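Local structure of aminotransferase TlmJ (Streptoalloteichus hindustanus, 5UID) at residues 300-305 against 328-333; 332-337 against 347-352; 135-140 against 290-295; 131-136 against 170-175. The protein probably catalyses pyridoxal 5'-phosphate-dependent amino-group transfer, as a member of the DegT/DnrJ/EryC1 family of aminotransferases. All coordinates share one frame; numbering follows the deposited sequence.

Contact 1: 300-305 against 328-333; sequences YYFYWV and FRYAPL. With SO4 (sulfate ion), chain E.
F302 turns its ring edge toward the face of Y330 in an offset edge-to-face pair with planes 61° apart, and Y330 CE1 lies in the F302 plane, 3.7 Å from F302 CE2. Y301 CD2, from the residue before, lies over the rim of one F302 face. One face of Y330 takes R329 CB over its centre, and the same methylene carbon approaches F302 CZ to 3.6 Å, so it packs against both rings. Y330 OH stands at the edge of the Y301 ring, 3.9 Å from Y301 CE2. A cis peptide joins R329 to Y330. Beyond CB the arginine bends at chi2 (-73°), leading its guanidinium away from the rings to a sulfate ion, probably from the crystallisation liquor, where NH1 gives a nearly straight bond to SO4 O3 at 2.9 Å and NH2 reaches SO4 O2 at 2.8 Å. NH2 also donates to F328 O at 3.2 Å, from above that carbonyl plane. Replacing the arginine with an alanine is likely to strip the sulfate of both its NH1 and NH2 donors and leave F328 O without its guanidinium partner. The tyrosine hydroxyls find their hydrogen-bond partners outside the two segments: Y301 OH bonds M186 O, and Y330 OH bonds O3 of the cofactor-bearing lysine at position 187. Apolar packing round the Y330 ring probably helps to set its hydroxyl against the cofactor, while the charged end of R329 is led away to an anion.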
loop_
_atom_site.group_PDB
_atom_site.type_symbol
_atom_site.label_atom_id
_atom_site.label_comp_id
_atom_site.label_asym_id
_atom_site.label_seq_id
_atom_site.Cartn_x
_atom_site.Cartn_y
_atom_site.Cartn_z
ATOM N N TYR A 300 7.975 -10.257 -22.481
ATOM C CA TYR A 300 6.772 -10.819 -23.095
ATOM C C TYR A 300 5.561 -10.652 -22.175
ATOM O O TYR A 300 4.922 -11.615 -21.748
ATOM C CB TYR A 300 6.993 -12.283 -23.493
ATOM C CG TYR A 300 8.124 -12.439 -24.484
ATOM C CD1 TYR A 300 7.899 -12.313 -25.848
ATOM C CD2 TYR A 300 9.420 -12.679 -24.055
ATOM C CE1 TYR A 300 8.935 -12.440 -26.758
ATOM C CE2 TYR A 300 10.459 -12.808 -24.953
ATOM C CZ TYR A 300 10.212 -12.688 -26.303
ATOM O OH TYR A 300 11.248 -12.815 -27.199
ATOM N N TYR A 301 5.257 -9.388 -21.879
ATOM C CA TYR A 301 4.121 -9.033 -21.037
ATOM C C TYR A 301 2.838 -8.864 -21.842
ATOM O O TYR A 301 1.771 -9.305 -21.402
ATOM C CB TYR A 301 4.430 -7.751 -20.257
ATOM C CG TYR A 301 3.348 -7.355 -19.278
ATOM C CD1 TYR A 301 2.878 -8.258 -18.333
ATOM C CD2 TYR A 301 2.803 -6.076 -19.293
ATOM C CE1 TYR A 301 1.888 -7.904 -17.435
ATOM C CE2 TYR A 301 1.816 -5.710 -18.395
ATOM C CZ TYR A 301 1.362 -6.629 -17.470
ATOM O OH TYR A 301 0.376 -6.275 -16.577
ATOM N N PHE A 302 2.920 -8.229 -23.010
ATOM C CA PHE A 302 1.805 -8.107 -23.937
ATOM C C PHE A 302 2.133 -8.826 -25.237
ATOM O O PHE A 302 3.283 -8.835 -25.688
ATOM C CB PHE A 302 1.487 -6.640 -24.279
ATOM C CG PHE A 302 1.017 -5.819 -23.118
ATOM C CD1 PHE A 302 0.212 -6.365 -22.135
ATOM C CD2 PHE A 302 1.370 -4.481 -23.023
ATOM C CE1 PHE A 302 -0.225 -5.594 -21.074
ATOM C CE2 PHE A 302 0.941 -3.707 -21.962
ATOM C CZ PHE A 302 0.142 -4.265 -20.986
ATOM N N TYR A 303 1.110 -9.417 -25.847
ATOM C CA TYR A 303 1.162 -9.791 -27.258
ATOM C C TYR A 303 0.061 -8.999 -27.954
ATOM O O TYR A 303 -1.107 -9.402 -27.945
ATOM C CB TYR A 303 0.998 -11.291 -27.470
ATOM C CG TYR A 303 1.329 -11.694 -28.887
ATOM C CD1 TYR A 303 2.630 -12.022 -29.250
ATOM C CD2 TYR A 303 0.351 -11.713 -29.874
ATOM C CE1 TYR A 303 2.942 -12.377 -30.547
ATOM C CE2 TYR A 303 0.655 -12.066 -31.175
ATOM C CZ TYR A 303 1.953 -12.396 -31.504
ATOM O OH TYR A 303 2.262 -12.752 -32.796
ATOM N N TRP A 304 0.432 -7.870 -28.548
ATOM C CA TRP A 304 -0.525 -6.957 -29.156
ATOM C C TRP A 304 -0.560 -7.169 -30.664
ATOM O O TRP A 304 0.486 -7.237 -31.315
ATOM C CB TRP A 304 -0.176 -5.503 -28.827
ATOM C CG TRP A 304 1.130 -5.020 -29.403
ATOM C CD1 TRP A 304 1.297 -4.240 -30.511
ATOM C CD2 TRP A 304 2.446 -5.277 -28.892
ATOM N NE1 TRP A 304 2.632 -3.996 -30.722
ATOM C CE2 TRP A 304 3.359 -4.621 -29.744
ATOM C CE3 TRP A 304 2.941 -5.998 -27.799
ATOM C CZ2 TRP A 304 4.738 -4.666 -29.537
ATOM C CZ3 TRP A 304 4.310 -6.042 -27.597
ATOM C CH2 TRP A 304 5.192 -5.379 -28.461
ATOM N N VAL A 305 -1.765 -7.285 -31.207
ATOM C CA VAL A 305 -1.970 -7.388 -32.643
ATOM C C VAL A 305 -2.719 -6.148 -33.103
ATOM O O VAL A 305 -3.501 -5.554 -32.352
ATOM C CB VAL A 305 -2.737 -8.671 -33.026
ATOM C CG1 VAL A 305 -1.874 -9.899 -32.776
ATOM C CG2 VAL A 305 -4.040 -8.761 -32.246
ATOM N N PHE A 328 -7.261 -3.751 -24.115
ATOM C CA PHE A 328 -6.268 -2.816 -24.625
ATOM C C PHE A 328 -5.594 -2.097 -23.469
ATOM O O PHE A 328 -6.266 -1.616 -22.551
ATOM C CB PHE A 328 -6.885 -1.789 -25.580
ATOM C CG PHE A 328 -5.937 -0.686 -25.961
ATOM C CD1 PHE A 328 -4.933 -0.908 -26.889
ATOM C CD2 PHE A 328 -6.040 0.570 -25.377
ATOM C CE1 PHE A 328 -4.052 0.102 -27.236
ATOM C CE2 PHE A 328 -5.163 1.582 -25.719
ATOM C CZ PHE A 328 -4.167 1.349 -26.650
ATOM N N ARG A 329 -4.266 -2.035 -23.520
ATOM C CA ARG A 329 -3.451 -1.201 -22.651
ATOM C C ARG A 329 -2.481 -0.426 -23.529
ATOM O O ARG A 329 -2.000 -0.956 -24.534
ATOM C CB ARG A 329 -2.666 -2.041 -21.630
ATOM C CG ARG A 329 -3.516 -2.893 -20.705
ATOM C CD ARG A 329 -4.229 -2.048 -19.666
ATOM N NE ARG A 329 -4.856 -2.879 -18.644
ATOM C CZ ARG A 329 -6.080 -3.383 -18.746
ATOM N NH1 ARG A 329 -6.574 -4.131 -17.768
ATOM N NH2 ARG A 329 -6.810 -3.138 -19.826
ATOM N N TYR A 330 -2.212 0.831 -23.179
ATOM C CA TYR A 330 -2.880 1.543 -22.096
ATOM C C TYR A 330 -3.723 2.646 -22.709
ATOM O O TYR A 330 -3.286 3.297 -23.660
ATOM C CB TYR A 330 -1.861 2.126 -21.107
ATOM C CG TYR A 330 -0.987 1.086 -20.446
ATOM C CD1 TYR A 330 0.166 0.624 -21.067
ATOM C CD2 TYR A 330 -1.320 0.560 -19.205
ATOM C CE1 TYR A 330 0.965 -0.335 -20.471
ATOM C CE2 TYR A 330 -0.527 -0.400 -18.599
ATOM C CZ TYR A 330 0.613 -0.844 -19.236
ATOM O OH TYR A 330 1.403 -1.799 -18.635
ATOM N N ALA A 331 -4.922 2.850 -22.174
ATOM C CA ALA A 331 -5.826 3.850 -22.721
ATOM C C ALA A 331 -5.106 5.190 -22.847
ATOM O O ALA A 331 -4.371 5.586 -21.933
ATOM C CB ALA A 331 -7.065 3.993 -21.833
ATOM N N PRO A 332 -5.264 5.894 -23.966
ATOM C CA PRO A 332 -4.502 7.135 -24.174
ATOM C C PRO A 332 -4.911 8.207 -23.177
ATOM O O PRO A 332 -6.048 8.684 -23.180
ATOM C CB PRO A 332 -4.852 7.526 -25.612
ATOM C CG PRO A 332 -6.171 6.881 -25.873
ATOM C CD PRO A 332 -6.172 5.598 -25.086
ATOM N N LEU A 333 -3.964 8.586 -22.314
ATOM C CA LEU A 333 -4.260 9.535 -21.248
ATOM C C LEU A 333 -4.458 10.952 -21.764
ATOM O O LEU A 333 -5.113 11.754 -21.089
ATOM C CB LEU A 333 -3.143 9.501 -20.208
ATOM C CG LEU A 333 -3.017 8.192 -19.426
ATOM C CD1 LEU A 333 -1.836 8.252 -18.473
ATOM C CD2 LEU A 333 -4.312 7.903 -18.681
HETATM S S SO4 E . -10.099 -4.574 -18.601
HETATM O O1 SO4 E . -10.212 -5.438 -19.771
HETATM O O2 SO4 E . -9.493 -3.302 -18.987
HETATM O O3 SO4 E . -9.266 -5.229 -17.596
HETATM O O4 SO4 E . -11.430 -4.331 -18.051
#

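Contact 2: 332-337 against 347-352; sequences PLHLVS and GAERAA
A histidine-carboxylate hydrogen bond between H334 and E349 ties the 3-10 turn at 333-335 to the first half of helix 346-354. H334 NE2 donates to E349 OE2 at 3.1 Å, with an N-H...O angle of 164°, using the anti lone pair of that oxygen. Ring and carboxylate are almost coplanar, 13° apart, and E349 CG also lies at the ring edge, 3.6 Å from H334 CE1. The imidazole gets there by placing CG between the backbone N and the carbonyl carbon (chi1 82°). Its other nitrogen, ND1, bonds S84 OG, so both ring nitrogens are engaged and the ring's rotation is fixed; L335 CG lies over the rim of one face. The turn touches both this helix and strand 100-104, an outermost strand of the seven-stranded mixed sheet, whose F103 meets H334 and L333. L333 also packs on F236 of the second subunit. E349 OE2 is shared, since it also accepts from L345 N just before the helix. One helical turn beyond A348, whose CB stands 4.1 Å from H334 CE1, A352 offers its methyl to the proline: A352 CB lies 3.6 Å from P332 CD and slightly farther from P332 CG.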
loop_
_atom_site.group_PDB
_atom_site.type_symbol
_atom_site.label_atom_id
_atom_site.label_comp_id
_atom_site.label_asym_id
_atom_site.label_seq_id
_atom_site.Cartn_x
_atom_site.Cartn_y
_atom_site.Cartn_z
ATOM N N PRO A 332 -5.264 5.894 -23.966
ATOM C CA PRO A 332 -4.502 7.135 -24.174
ATOM C C PRO A 332 -4.911 8.207 -23.177
ATOM O O PRO A 332 -6.048 8.684 -23.180
ATOM C CB PRO A 332 -4.852 7.526 -25.612
ATOM C CG PRO A 332 -6.171 6.881 -25.873
ATOM C CD PRO A 332 -6.172 5.598 -25.086
ATOM N N LEU A 333 -3.964 8.586 -22.314
ATOM C CA LEU A 333 -4.260 9.535 -21.248
ATOM C C LEU A 333 -4.458 10.952 -21.764
ATOM O O LEU A 333 -5.113 11.754 -21.089
ATOM C CB LEU A 333 -3.143 9.501 -20.208
ATOM C CG LEU A 333 -3.017 8.192 -19.426
ATOM C CD1 LEU A 333 -1.836 8.252 -18.473
ATOM C CD2 LEU A 333 -4.312 7.903 -18.681
ATOM N N HIS A 334 -3.928 11.280 -22.944
ATOM C CA HIS A 334 -4.126 12.619 -23.479
ATOM C C HIS A 334 -5.567 12.869 -23.900
ATOM O O HIS A 334 -5.905 14.006 -24.242
ATOM C CB HIS A 334 -3.182 12.870 -24.658
ATOM C CG HIS A 334 -3.667 12.314 -25.960
ATOM N ND1 HIS A 334 -3.582 10.976 -26.277
ATOM C CD2 HIS A 334 -4.223 12.921 -27.036
ATOM C CE1 HIS A 334 -4.074 10.779 -27.487
ATOM N NE2 HIS A 334 -4.469 11.943 -27.969
ATOM N N LEU A 335 -6.417 11.844 -23.876
ATOM C CA LEU A 335 -7.842 11.998 -24.124
ATOM C C LEU A 335 -8.662 12.003 -22.840
ATOM O O LEU A 335 -9.891 12.093 -22.905
ATOM C CB LEU A 335 -8.340 10.889 -25.055
ATOM C CG LEU A 335 -7.650 10.823 -26.421
ATOM C CD1 LEU A 335 -8.237 9.708 -27.277
ATOM C CD2 LEU A 335 -7.744 12.158 -27.138
ATOM N N VAL A 336 -8.017 11.900 -21.681
ATOM C CA VAL A 336 -8.701 11.996 -20.396
ATOM C C VAL A 336 -8.747 13.465 -19.994
ATOM O O VAL A 336 -7.702 14.095 -19.804
ATOM C CB VAL A 336 -8.000 11.148 -19.324
ATOM C CG1 VAL A 336 -8.751 11.244 -18.004
ATOM C CG2 VAL A 336 -7.898 9.702 -19.777
ATOM N N SER A 337 -9.959 14.006 -19.858
ATOM C CA SER A 337 -10.127 15.445 -19.677
ATOM C C SER A 337 -9.571 15.956 -18.352
ATOM O O SER A 337 -9.413 17.170 -18.193
ATOM C CB SER A 337 -11.609 15.810 -19.788
ATOM O OG SER A 337 -12.384 15.056 -18.873
ATOM N N GLY A 347 -0.277 9.164 -33.325
ATOM C CA GLY A 347 0.213 7.816 -33.089
ATOM C C GLY A 347 -0.555 7.104 -31.992
ATOM O O GLY A 347 -1.019 5.975 -32.172
ATOM N N ALA A 348 -0.709 7.762 -30.842
ATOM C CA ALA A 348 -1.421 7.147 -29.728
ATOM C C ALA A 348 -2.905 6.990 -30.036
ATOM O O ALA A 348 -3.526 5.998 -29.636
ATOM C CB ALA A 348 -1.217 7.971 -28.457
ATOM N N GLU A 349 -3.489 7.957 -30.748
ATOM C CA GLU A 349 -4.900 7.868 -31.108
ATOM C C GLU A 349 -5.151 6.688 -32.036
ATOM O O GLU A 349 -6.093 5.913 -31.836
ATOM C CB GLU A 349 -5.357 9.178 -31.756
ATOM C CG GLU A 349 -5.366 10.366 -30.803
ATOM C CD GLU A 349 -5.525 11.700 -31.515
ATOM O OE1 GLU A 349 -5.870 11.700 -32.714
ATOM O OE2 GLU A 349 -5.299 12.749 -30.873
ATOM N N ARG A 350 -4.308 6.535 -33.061
ATOM C CA ARG A 350 -4.438 5.398 -33.968
ATOM C C ARG A 350 -4.216 4.079 -33.235
ATOM O O ARG A 350 -4.938 3.102 -33.466
ATOM C CB ARG A 350 -3.451 5.542 -35.127
ATOM C CG ARG A 350 -3.385 4.332 -36.039
ATOM C CD ARG A 350 -2.308 4.496 -37.097
ATOM N NE ARG A 350 -2.166 3.301 -37.921
ATOM C CZ ARG A 350 -1.263 3.161 -38.886
ATOM N NH1 ARG A 350 -0.416 4.146 -39.152
ATOM N NH2 ARG A 350 -1.207 2.036 -39.586
ATOM N N ALA A 351 -3.222 4.035 -32.344
ATOM C CA ALA A 351 -2.940 2.808 -31.609
ATOM C C ALA A 351 -4.112 2.411 -30.721
ATOM O O ALA A 351 -4.411 1.220 -30.572
ATOM C CB ALA A 351 -1.667 2.976 -30.777
ATOM N N ALA A 352 -4.797 3.394 -30.132
ATOM C CA ALA A 352 -5.930 3.096 -29.264
ATOM C C ALA A 352 -7.115 2.518 -30.025
ATOM O O ALA A 352 -7.950 1.835 -29.422
ATOM C CB ALA A 352 -6.363 4.357 -28.513
#

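Contact 3: 135-140 against 290-295; sequences GGYPGD and PPLPAG
Y137 and L292 form a CH-pi contact at the protein surface, reinforced by a hydrogen bond from Y137 to P290, and together they join two irregular loops about 150 residues apart in sequence. L292 CD2 sits 3.4 Å from the centroid of the Y137 ring and only 1° off its normal, so the methyl is centred over the face and is nearly equidistant from all six ring carbons. L292 CG leans toward the phenol end, 3.8 Å from Y137 CZ. The tyrosine hydroxyl donates to P290 O at 2.7 Å; it meets the carbonyl at a C=O...donor angle of 158° and is tilted a little from the carbonyl plane. The acceptor lies at the ring edge, near its plane, while the leucine occupies a face. With chi1 at -82°, Y137 CG stands anti to its carbonyl carbon, which directs the ring toward the proline-rich strip.

The loop 135-140 follows strand 126-132, an interior strand of the seven-stranded mixed sheet, and runs to helix 141-151, so this is a strand-to-helix connection of the large mixed sheet in this fold type I aminotransferase family. Facing it, P290 to P293 adopt the phi and psi values of polyproline II, an extended conformation whose P290 carbonyl is turned to the Y137 hydroxyl. W304 meets the Y137 ring edge-to-face, and Y137 O bonds N112 ND2. P291 contributes less: its carbonyl oxygen lies 4.0 Å from Y137 CE2.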
loop_
_atom_site.group_PDB
_atom_site.type_symbol
_atom_site.label_atom_id
_atom_site.label_comp_id
_atom_site.label_asym_id
_atom_site.label_seq_id
_atom_site.Cartn_x
_atom_site.Cartn_y
_atom_site.Cartn_z
ATOM N N GLY A 135 4.813 -3.684 -23.401
ATOM C CA GLY A 135 4.778 -5.116 -23.594
ATOM C C GLY A 135 6.040 -5.852 -23.216
ATOM O O GLY A 135 6.099 -7.075 -23.395
ATOM N N GLY A 136 7.043 -5.159 -22.679
ATOM C CA GLY A 136 8.348 -5.723 -22.435
ATOM C C GLY A 136 9.407 -5.275 -23.420
ATOM O O GLY A 136 10.602 -5.427 -23.138
ATOM N N TYR A 137 9.000 -4.741 -24.565
ATOM C CA TYR A 137 9.942 -4.180 -25.527
ATOM C C TYR A 137 10.567 -2.923 -24.944
ATOM O O TYR A 137 9.836 -1.989 -24.585
ATOM C CB TYR A 137 9.241 -3.844 -26.839
ATOM C CG TYR A 137 9.038 -5.003 -27.789
ATOM C CD1 TYR A 137 8.554 -6.225 -27.342
ATOM C CD2 TYR A 137 9.304 -4.859 -29.146
ATOM C CE1 TYR A 137 8.360 -7.282 -28.218
ATOM C CE2 TYR A 137 9.112 -5.904 -30.027
ATOM C CZ TYR A 137 8.640 -7.115 -29.560
ATOM O OH TYR A 137 8.449 -8.159 -30.441
ATOM N N PRO A 138 11.894 -2.846 -24.824
ATOM C CA PRO A 138 12.505 -1.614 -24.303
ATOM C C PRO A 138 12.280 -0.401 -25.187
ATOM O O PRO A 138 12.212 0.722 -24.673
ATOM C CB PRO A 138 13.991 -1.976 -24.206
ATOM C CG PRO A 138 14.015 -3.470 -24.116
ATOM C CD PRO A 138 12.873 -3.936 -24.968
ATOM N N GLY A 139 12.167 -0.587 -26.499
ATOM C CA GLY A 139 11.898 0.537 -27.378
ATOM C C GLY A 139 13.127 1.407 -27.596
ATOM O O GLY A 139 14.261 0.931 -27.643
ATOM N N ASP A 140 12.883 2.709 -27.725
ATOM C CA ASP A 140 13.944 3.696 -27.929
ATOM C C ASP A 140 14.558 4.159 -26.614
ATOM O O ASP A 140 14.940 5.326 -26.475
ATOM C CB ASP A 140 13.394 4.881 -28.717
ATOM C CG ASP A 140 14.446 5.544 -29.582
ATOM O OD1 ASP A 140 15.492 4.910 -29.831
ATOM O OD2 ASP A 140 14.227 6.696 -30.012
ATOM N N PRO A 290 6.150 -6.150 -34.091
ATOM C CA PRO A 290 7.399 -6.109 -34.847
ATOM C C PRO A 290 8.497 -6.825 -34.089
ATOM O O PRO A 290 8.446 -6.941 -32.851
ATOM C CB PRO A 290 7.690 -4.603 -34.974
ATOM C CG PRO A 290 6.999 -3.996 -33.806
ATOM C CD PRO A 290 5.755 -4.818 -33.597
ATOM N N PRO A 291 9.513 -7.335 -34.781
ATOM C CA PRO A 291 10.558 -8.099 -34.096
ATOM C C PRO A 291 11.358 -7.228 -33.141
ATOM O O PRO A 291 11.453 -6.009 -33.299
ATOM C CB PRO A 291 11.434 -8.614 -35.244
ATOM C CG PRO A 291 11.206 -7.641 -36.350
ATOM C CD PRO A 291 9.771 -7.216 -36.227
ATOM N N LEU A 292 11.926 -7.876 -32.132
ATOM C CA LEU A 292 12.797 -7.177 -31.203
ATOM C C LEU A 292 14.044 -6.684 -31.931
ATOM O O LEU A 292 14.624 -7.422 -32.737
ATOM C CB LEU A 292 13.199 -8.096 -30.048
ATOM C CG LEU A 292 12.178 -8.303 -28.934
ATOM C CD1 LEU A 292 12.616 -9.438 -28.028
ATOM C CD2 LEU A 292 12.011 -7.014 -28.141
ATOM N N PRO A 293 14.476 -5.449 -31.688
ATOM C CA PRO A 293 15.755 -4.996 -32.246
ATOM C C PRO A 293 16.909 -5.824 -31.699
ATOM O O PRO A 293 16.820 -6.441 -30.635
ATOM C CB PRO A 293 15.847 -3.534 -31.792
ATOM C CG PRO A 293 14.432 -3.130 -31.513
ATOM C CD PRO A 293 13.758 -4.366 -30.995
ATOM N N ALA A 294 18.006 -5.838 -32.455
ATOM C CA ALA A 294 19.178 -6.607 -32.059
ATOM C C ALA A 294 19.714 -6.112 -30.722
ATOM O O ALA A 294 19.912 -4.910 -30.522
ATOM C CB ALA A 294 20.260 -6.514 -33.134
ATOM N N GLY A 295 19.946 -7.046 -29.801
ATOM C CA GLY A 295 20.411 -6.719 -28.471
ATOM C C GLY A 295 19.321 -6.493 -27.448
ATOM O O GLY A 295 19.628 -6.382 -26.254
#

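Contact 4: 131-136 against 170-175; sequences VLHYGG and RACGTL
C172 lies over one face of H133, and the segment that brings it there, 170-175, begins with the short strand 170-171. R170 gives a weak bond from NH1 to T174 O. A171 starts a type II turn that runs to T174, closed by T174 N to A171 O at 3.2 Å. C172, the second residue of the turn, makes the main contact: its CB stands 3.8 Å from the centroid of the H133 ring, 15° off the normal, as a CH-pi contact. Its SG adds a sulfur-aromatic contact at 4.1 Å from that same H133 centroid. With SG anti to the carbonyl carbon (chi1 -67°), sulfur and CB lie over the imidazole together, and SG comes 3.9 Å from H133 CD2.

G173 follows with a positive phi, as type II turns require at their third position, and its N lies 4.1 Å from H133 CE1. That amide also bonds E157 OE2, the same oxygen that accepts H133 NE2. E157 comes from strand 155-158, which runs parallel to strand 126-132 beside it; its other oxygen holds L175 N weakly. A leucine in place of H133 would probably leave E157 OE2 without its imidazole partner and C172 without its aromatic face. The nearby carboxylate would probably polarise the imidazole. Taken together, the contact combines a thiol-bearing side chain laid on an aromatic face with a carboxylate that binds both the turn and the ring, linking the turn and the end of strand 126-132 through E157 of the neighbouring strand.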
loop_
_atom_site.group_PDB
_atom_site.type_symbol
_atom_site.label_atom_id
_atom_site.label_comp_id
_atom_site.label_asym_id
_atom_site.label_seq_id
_atom_site.Cartn_x
_atom_site.Cartn_y
_atom_site.Cartn_z
ATOM N N VAL A 131 8.820 7.081 -18.802
ATOM C CA VAL A 131 8.606 6.199 -19.940
ATOM C C VAL A 131 8.400 4.782 -19.419
ATOM O O VAL A 131 8.868 4.425 -18.334
ATOM C CB VAL A 131 9.787 6.270 -20.938
ATOM C CG1 VAL A 131 10.998 5.516 -20.403
ATOM C CG2 VAL A 131 9.377 5.748 -22.301
ATOM N N LEU A 132 7.665 3.984 -20.183
ATOM C CA LEU A 132 7.545 2.557 -19.932
ATOM C C LEU A 132 8.139 1.791 -21.110
ATOM O O LEU A 132 8.629 2.376 -22.079
ATOM C CB LEU A 132 6.087 2.156 -19.670
ATOM C CG LEU A 132 4.958 2.560 -20.622
ATOM C CD1 LEU A 132 4.907 1.684 -21.871
ATOM C CD2 LEU A 132 3.627 2.516 -19.883
ATOM N N HIS A 133 8.100 0.467 -21.011
ATOM C CA HIS A 133 8.656 -0.429 -22.021
ATOM C C HIS A 133 7.507 -1.306 -22.505
ATOM O O HIS A 133 7.308 -2.410 -21.993
ATOM C CB HIS A 133 9.806 -1.257 -21.446
ATOM C CG HIS A 133 10.707 -0.486 -20.531
ATOM N ND1 HIS A 133 10.546 -0.479 -19.162
ATOM C CD2 HIS A 133 11.772 0.309 -20.791
ATOM C CE1 HIS A 133 11.477 0.283 -18.616
ATOM N NE2 HIS A 133 12.234 0.774 -19.582
ATOM N N TYR A 134 6.764 -0.815 -23.499
ATOM C CA TYR A 134 5.465 -1.396 -23.823
ATOM C C TYR A 134 5.582 -2.880 -24.134
ATOM O O TYR A 134 6.347 -3.286 -25.015
ATOM C CB TYR A 134 4.820 -0.664 -24.998
ATOM C CG TYR A 134 3.402 -1.133 -25.230
ATOM C CD1 TYR A 134 2.340 -0.557 -24.546
ATOM C CD2 TYR A 134 3.128 -2.179 -26.105
ATOM C CE1 TYR A 134 1.043 -0.995 -24.743
ATOM C CE2 TYR A 134 1.835 -2.623 -26.306
ATOM C CZ TYR A 134 0.797 -2.027 -25.622
ATOM O OH TYR A 134 -0.490 -2.467 -25.822
ATOM N N GLY A 135 4.813 -3.684 -23.401
ATOM C CA GLY A 135 4.778 -5.116 -23.594
ATOM C C GLY A 135 6.040 -5.852 -23.216
ATOM O O GLY A 135 6.099 -7.075 -23.395
ATOM N N GLY A 136 7.043 -5.159 -22.679
ATOM C CA GLY A 136 8.348 -5.723 -22.435
ATOM C C GLY A 136 9.407 -5.275 -23.420
ATOM O O GLY A 136 10.602 -5.427 -23.138
ATOM N N ARG A 170 21.898 -4.812 -20.190
ATOM C CA ARG A 170 21.549 -3.900 -19.110
ATOM C C ARG A 170 20.045 -3.934 -18.878
ATOM O O ARG A 170 19.263 -3.797 -19.823
ATOM C CB ARG A 170 22.007 -2.475 -19.422
ATOM C CG ARG A 170 23.514 -2.302 -19.400
ATOM C CD ARG A 170 23.895 -0.842 -19.528
ATOM N NE ARG A 170 23.244 -0.019 -18.512
ATOM C CZ ARG A 170 23.452 1.284 -18.363
ATOM N NH1 ARG A 170 22.815 1.953 -17.414
ATOM N NH2 ARG A 170 24.299 1.919 -19.160
ATOM N N ALA A 171 19.649 -4.109 -17.621
ATOM C CA ALA A 171 18.241 -4.285 -17.296
ATOM C C ALA A 171 17.469 -2.984 -17.477
ATOM O O ALA A 171 17.943 -1.903 -17.116
ATOM C CB ALA A 171 18.091 -4.787 -15.860
ATOM N N CYS A 172 16.274 -3.095 -18.053
ATOM C CA CYS A 172 15.365 -1.959 -18.097
ATOM C C CYS A 172 15.047 -1.500 -16.681
ATOM O O CYS A 172 14.885 -2.314 -15.769
ATOM C CB CYS A 172 14.078 -2.330 -18.837
ATOM S SG CYS A 172 14.304 -2.669 -20.605
ATOM N N GLY A 173 14.972 -0.185 -16.498
ATOM C CA GLY A 173 14.848 0.397 -15.180
ATOM C C GLY A 173 16.156 0.823 -14.551
ATOM O O GLY A 173 16.142 1.388 -13.450
ATOM N N THR A 174 17.286 0.567 -15.211
ATOM C CA THR A 174 18.593 0.969 -14.719
ATOM C C THR A 174 19.310 1.931 -15.656
ATOM O O THR A 174 20.468 2.280 -15.394
ATOM C CB THR A 174 19.479 -0.263 -14.486
ATOM O OG1 THR A 174 19.727 -0.917 -15.737
ATOM C CG2 THR A 174 18.801 -1.240 -13.530
ATOM N N LEU A 175 18.671 2.359 -16.743
ATOM C CA LEU A 175 19.307 3.278 -17.679
ATOM C C LEU A 175 19.015 4.735 -17.357
ATOM O O LEU A 175 19.832 5.607 -17.671
ATOM C CB LEU A 175 18.862 2.972 -19.113
ATOM C CG LEU A 175 19.591 1.857 -19.868
ATOM C CD1 LEU A 175 19.294 0.486 -19.280
ATOM C CD2 LEU A 175 19.226 1.902 -21.344
#

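How the contacts relate
Contacts 3 and 4 share G135 and G136, and their centres lie 10 Å apart, with P138 CG 3.6 Å from C172 SG. Contact 1 meets them both: Y301 N probably bonds G135 O at 2.9 Å, F302 packs beside Y134, and Y134 OH of contact 4 probably hydrogen-bonds R329 O. Contacts 1 and 2 share P332 and L333 and touch through F328 CZ, 3.6 Å from A352 CA; both also touch the second subunit. Contact 2 stands apart from contacts 3 and 4, its centre 22 and 21 Å from theirs. The cofactor end of 328-333 lies at Y330, so this segment runs from the active site to helix 346-354.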